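Local coordinates for protein transcriptional regulator (LacI family) (Clostridium acetobutylicum ATCC 824, PDB 3G85) that probably acts as a LacI-family transcription factor that binds cis-regulatory DNA, its periplasmic-binding-protein-like part probably serving as the regulatory domain, at residues 137-140 and 141-144. Numbering follows the deposited sequence.
Sequences SLND and AMDN
Met142, present as selenomethionine, lies along the inner side of the 137-139 loop, its SE 3.4 Å from Leu138 N and 4.1 Å from Leu138 CB. The chain is straight at chi2 and bent at chi3 (73°), which brings CE back toward Ser137 CA. A glycerol, probably from the crystallisation liquor, is bound near this side chain. Ser137 CB packs on Met142 CB at 3.7 Å. Asn139 is the N-cap of the helix. Its OD1 accepts from Met142 N at 2.9 Å, and that N lies almost on the extension of the side-chain C=O (175° at the oxygen). CG of Asn139 sits between the backbone N and the carbonyl carbon (chi1 52°), which turns the amide toward the first turn of the helix. Met142 N and Asp143 N also make weak bonds to Asn139 O. Ser137 OG donates to Asp143 OD1 at 2.7 Å, coming from above the carboxylate plane. This ties the loop to the helix one residue beyond the capping bond. Asn144 N to Asp140 O, at 2.8 Å, is a stronger i+4 bond. Asn139 touches Arg99, and its ND2 is hydrogen-bonded to Asn76 OD1. Both follow strands of the other sheet, so the cap lies where the two lobes meet. Ala141 and Asn144 touch Asn111 of helix 111-124. The loop joins strand 131-134 to helix 140-155 in the periplasmic-binding-protein-like fold.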
ATOM      1  N   SER A 137      -4.648  -9.110   4.376  1.00 32.21           N
ATOM      2  CA  SER A 137      -3.396  -8.850   3.672  1.00 33.23           C
ATOM      3  C   SER A 137      -3.417  -9.482   2.293  1.00 34.63           C
ATOM      4  O   SER A 137      -3.664 -10.677   2.147  1.00 35.08           O
ATOM      5  CB  SER A 137      -2.198  -9.352   4.469  1.00 33.28           C
ATOM      6  OG  SER A 137      -2.179  -8.776   5.759  1.00 29.80           O
ATOM      7  N   LEU A 138      -3.205  -8.664   1.273  1.00 35.52           N
ATOM      8  CA  LEU A 138      -3.125  -9.186  -0.092  1.00 36.32           C
ATOM      9  C   LEU A 138      -1.732  -9.672  -0.437  1.00 37.20           C
ATOM     10  O   LEU A 138      -1.531 -10.228  -1.508  1.00 38.68           O
ATOM     11  CB  LEU A 138      -3.568  -8.134  -1.103  1.00 36.19           C
ATOM     12  CG  LEU A 138      -5.026  -7.701  -0.924  1.00 34.75           C
ATOM     13  CD1 LEU A 138      -5.343  -6.713  -2.031  1.00 36.34           C
ATOM     14  CD2 LEU A 138      -5.965  -8.910  -0.935  1.00 33.37           C
ATOM     15  N   ASN A 139      -0.774  -9.452   0.465  1.00 37.17           N
ATOM     16  CA  ASN A 139       0.621  -9.900   0.280  1.00 36.71           C
ATOM     17  C   ASN A 139       1.411  -9.761   1.573  1.00 36.50           C
ATOM     18  O   ASN A 139       0.870  -9.306   2.599  1.00 34.81           O
ATOM     19  CB  ASN A 139       1.309  -9.065  -0.803  1.00 37.27           C
ATOM     20  CG  ASN A 139       1.176  -7.581  -0.556  1.00 37.70           C
ATOM     21  OD1 ASN A 139       1.310  -7.119   0.566  1.00 37.90           O
ATOM     22  ND2 ASN A 139       0.897  -6.829  -1.603  1.00 40.99           N
ATOM     23  N   ASP A 140       2.696 -10.130   1.511  1.00 36.22           N
ATOM     24  CA  ASP A 140       3.567 -10.109   2.681  1.00 35.92           C
ATOM     25  C   ASP A 140       3.820  -8.691   3.200  1.00 33.67           C
ATOM     26  O   ASP A 140       3.909  -8.474   4.408  1.00 32.95           O
ATOM     27  CB  ASP A 140       4.910 -10.756   2.352  1.00 37.50           C
ATOM     28  CG  ASP A 140       4.877 -12.260   2.432  1.00 40.87           C
ATOM     29  OD1 ASP A 140       3.794 -12.879   2.295  1.00 44.91           O
ATOM     30  OD2 ASP A 140       5.964 -12.836   2.644  1.00 46.01           O
ATOM     31  N   ALA A 141       3.977  -7.747   2.272  1.00 31.92           N
ATOM     32  CA  ALA A 141       4.130  -6.336   2.594  1.00 30.66           C
ATOM     33  C   ALA A 141       3.039  -5.863   3.549  1.00 30.02           C
ATOM     34  O   ALA A 141       3.324  -5.208   4.532  1.00 26.36           O
ATOM     35  CB  ALA A 141       4.103  -5.500   1.323  1.00 30.82           C
HETATM   36  N   MSE A 142       1.786  -6.211   3.253  1.00 30.18           N
HETATM   37  CA  MSE A 142       0.677  -5.799   4.124  1.00 32.26           C
HETATM   38  C   MSE A 142       0.734  -6.438   5.504  1.00 30.95           C
HETATM   39  O   MSE A 142       0.419  -5.782   6.511  1.00 30.31           O
HETATM   40  CB  MSE A 142      -0.663  -6.091   3.477  1.00 31.51           C
HETATM   41  CG  MSE A 142      -0.998  -5.065   2.477  1.00 32.47           C
HETATM   42 SE   MSE A 142      -2.774  -5.296   1.693  1.00 42.12          SE
HETATM   43  CE  MSE A 142      -3.872  -4.715   3.231  1.00 31.25           C
ATOM     44  N   ASP A 143       1.129  -7.712   5.551  1.00 30.69           N
ATOM     45  CA  ASP A 143       1.349  -8.385   6.818  1.00 30.98           C
ATOM     46  C   ASP A 143       2.421  -7.644   7.613  1.00 29.34           C
ATOM     47  O   ASP A 143       2.237  -7.347   8.784  1.00 29.39           O
ATOM     48  CB  ASP A 143       1.781  -9.842   6.588  1.00 31.86           C
ATOM     49  CG  ASP A 143       0.595 -10.786   6.394  1.00 35.98           C
ATOM     50  OD1 ASP A 143      -0.495 -10.510   6.971  1.00 37.91           O
ATOM     51  OD2 ASP A 143       0.753 -11.810   5.665  1.00 39.86           O
ATOM     52  N   ASN A 144       3.524  -7.318   6.951  1.00 28.12           N
ATOM     53  CA  ASN A 144       4.619  -6.619   7.616  1.00 26.99           C
ATOM     54  C   ASN A 144       4.245  -5.282   8.183  1.00 25.77           C
ATOM     55  O   ASN A 144       4.769  -4.911   9.215  1.00 24.48           O
ATOM     56  CB  ASN A 144       5.841  -6.515   6.701  1.00 27.81           C
ATOM     57  CG  ASN A 144       6.502  -7.842   6.520  1.00 31.34           C
ATOM     58  OD1 ASN A 144       6.313  -8.744   7.336  1.00 34.66           O
ATOM     59  ND2 ASN A 144       7.247  -8.002   5.429  1.00 36.33           N
TER